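Local coordinates for fiber protein (Human adenovirus 14, PDB 3F0Y), which forms the trimeric knob at the tip of the adenovirus fibre and probably engages the cellular receptor CD46, at residues Tyr57-Ser62 / Ala191-Thr196. Residues are numbered along the deposited sequence; the frame is centred on the assembly and turned at random.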
loop_
_atom_site.group_PDB
_atom_site.type_symbol
_atom_site.label_atom_id
_atom_site.label_comp_id
_atom_site.label_asym_id
_atom_site.label_seq_id
_atom_site.Cartn_x
_atom_site.Cartn_y
_atom_site.Cartn_z
ATOM N N TYR A 57 0.922 -3.049 -13.357
ATOM C CA TYR A 57 1.161 -4.453 -13.676
ATOM C C TYR A 57 1.277 -4.641 -15.179
ATOM O O TYR A 57 1.014 -3.720 -15.956
ATOM C CB TYR A 57 0.077 -5.368 -13.091
ATOM C CG TYR A 57 -1.337 -5.102 -13.560
ATOM C CD1 TYR A 57 -2.052 -4.007 -13.088
ATOM C CD2 TYR A 57 -1.972 -5.965 -14.451
ATOM C CE1 TYR A 57 -3.353 -3.766 -13.504
ATOM C CE2 TYR A 57 -3.275 -5.732 -14.871
ATOM C CZ TYR A 57 -3.959 -4.630 -14.393
ATOM O OH TYR A 57 -5.250 -4.385 -14.798
ATOM N N VAL A 58 1.694 -5.837 -15.580
ATOM C CA VAL A 58 1.888 -6.150 -16.986
ATOM C C VAL A 58 1.028 -7.340 -17.388
ATOM O O VAL A 58 0.829 -8.269 -16.606
ATOM C CB VAL A 58 3.373 -6.440 -17.304
ATOM C CG1 VAL A 58 4.232 -5.247 -16.926
ATOM C CG2 VAL A 58 3.852 -7.688 -16.586
ATOM N N ILE A 59 0.497 -7.284 -18.606
ATOM C CA ILE A 59 -0.205 -8.410 -19.203
ATOM C C ILE A 59 0.535 -8.755 -20.489
ATOM O O ILE A 59 0.568 -7.958 -21.426
ATOM C CB ILE A 59 -1.675 -8.077 -19.513
ATOM C CG1 ILE A 59 -2.397 -7.605 -18.247
ATOM C CG2 ILE A 59 -2.384 -9.290 -20.106
ATOM C CD1 ILE A 59 -3.766 -7.041 -18.506
ATOM N N GLY A 60 1.151 -9.932 -20.512
ATOM C CA GLY A 60 1.990 -10.338 -21.629
ATOM C C GLY A 60 1.193 -10.644 -22.883
ATOM O O GLY A 60 0.065 -11.136 -22.807
ATOM N N VAL A 61 1.786 -10.348 -24.036
ATOM C CA VAL A 61 1.138 -10.566 -25.328
ATOM C C VAL A 61 1.998 -11.431 -26.249
ATOM O O VAL A 61 1.523 -12.443 -26.762
ATOM C CB VAL A 61 0.817 -9.227 -26.023
ATOM C CG1 VAL A 61 0.228 -9.466 -27.407
ATOM C CG2 VAL A 61 -0.139 -8.404 -25.162
ATOM N N SER A 62 3.256 -11.039 -26.449
ATOM C CA SER A 62 4.158 -11.784 -27.333
ATOM C C SER A 62 4.526 -13.135 -26.724
ATOM O O SER A 62 4.573 -13.287 -25.501
ATOM C CB SER A 62 5.426 -10.979 -27.647
ATOM O OG SER A 62 6.402 -11.108 -26.626
ATOM N N ALA A 191 3.110 -22.860 -19.567
ATOM C CA ALA A 191 3.094 -21.405 -19.726
ATOM C C ALA A 191 1.941 -20.970 -20.632
ATOM O O ALA A 191 1.634 -21.638 -21.620
ATOM C CB ALA A 191 4.422 -20.912 -20.290
ATOM N N THR A 192 1.302 -19.860 -20.276
ATOM C CA THR A 192 0.235 -19.279 -21.085
ATOM C C THR A 192 0.481 -17.783 -21.268
ATOM O O THR A 192 1.023 -17.364 -22.292
ATOM C CB THR A 192 -1.155 -19.520 -20.456
ATOM O OG1 THR A 192 -1.165 -19.040 -19.105
ATOM C CG2 THR A 192 -1.496 -20.998 -20.468
ATOM N N THR A 193 0.105 -16.988 -20.271
ATOM C CA THR A 193 0.283 -15.542 -20.322
ATOM C C THR A 193 0.992 -15.063 -19.065
ATOM O O THR A 193 0.576 -15.388 -17.953
ATOM C CB THR A 193 -1.069 -14.811 -20.435
ATOM O OG1 THR A 193 -1.800 -15.327 -21.551
ATOM C CG2 THR A 193 -0.862 -13.309 -20.620
ATOM N N LEU A 194 2.062 -14.293 -19.253
ATOM C CA LEU A 194 2.763 -13.667 -18.140
ATOM C C LEU A 194 1.949 -12.476 -17.650
ATOM O O LEU A 194 1.899 -11.434 -18.307
ATOM C CB LEU A 194 4.167 -13.221 -18.564
ATOM C CG LEU A 194 5.006 -12.438 -17.547
ATOM C CD1 LEU A 194 4.834 -12.976 -16.132
ATOM C CD2 LEU A 194 6.477 -12.455 -17.955
ATOM N N VAL A 195 1.294 -12.652 -16.506
ATOM C CA VAL A 195 0.560 -11.580 -15.849
ATOM C C VAL A 195 1.157 -11.357 -14.465
ATOM O O VAL A 195 1.308 -12.303 -13.695
ATOM C CB VAL A 195 -0.935 -11.926 -15.695
ATOM C CG1 VAL A 195 -1.656 -10.862 -14.868
ATOM C CG2 VAL A 195 -1.590 -12.082 -17.060
ATOM N N THR A 196 1.508 -10.114 -14.155
ATOM C CA THR A 196 1.921 -9.760 -12.799
ATOM C C THR A 196 0.707 -9.206 -12.060
ATOM O O THR A 196 -0.154 -8.566 -12.665
ATOM C CB THR A 196 3.067 -8.720 -12.789
ATOM O OG1 THR A 196 2.612 -7.476 -13.335
ATOM C CG2 THR A 196 4.265 -9.224 -13.588
#
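Thr196 grips Val58 at two points, using its hydroxyl where a backbone carbonyl would serve in a regular antiparallel ladder. Val58 N donates to Thr196 OG1 over 2.9 Å at a nearly straight 162°, and Thr196 N returns a bond of 3.1 Å to Val58 O. The hydroxyl can act this way because chi1 of Thr196 (65°) sets OG1 between its own backbone N and carbonyl carbon, while CG2 presses on Val58 CG2 at 3.4 Å, tighter than usual for two methyls. Trp177 of strand 171-180 packs against both side chains. The pairing extends the antiparallel partnership of strands 51-60 and 199-204, in the four-stranded sheet of the knob domain, back into the loop that precedes strand 199-204, with a single bridge joining Ile59 to Val195. Val195 CA adds a CH...O contact to Val58 O, which thus meets two neighbouring residues of the loop. Farther on, Gly60 N reaches Leu194 O at 2.8 Å, the donor tilted 25° from the carbonyl plane, and Thr193 CG2 lies 3.2 Å from Gly60 O. On the face bearing Tyr57, Ile59 and Val195, a second subunit packs through Ile204, Glu135 and Lys134 of that neighbouring chain.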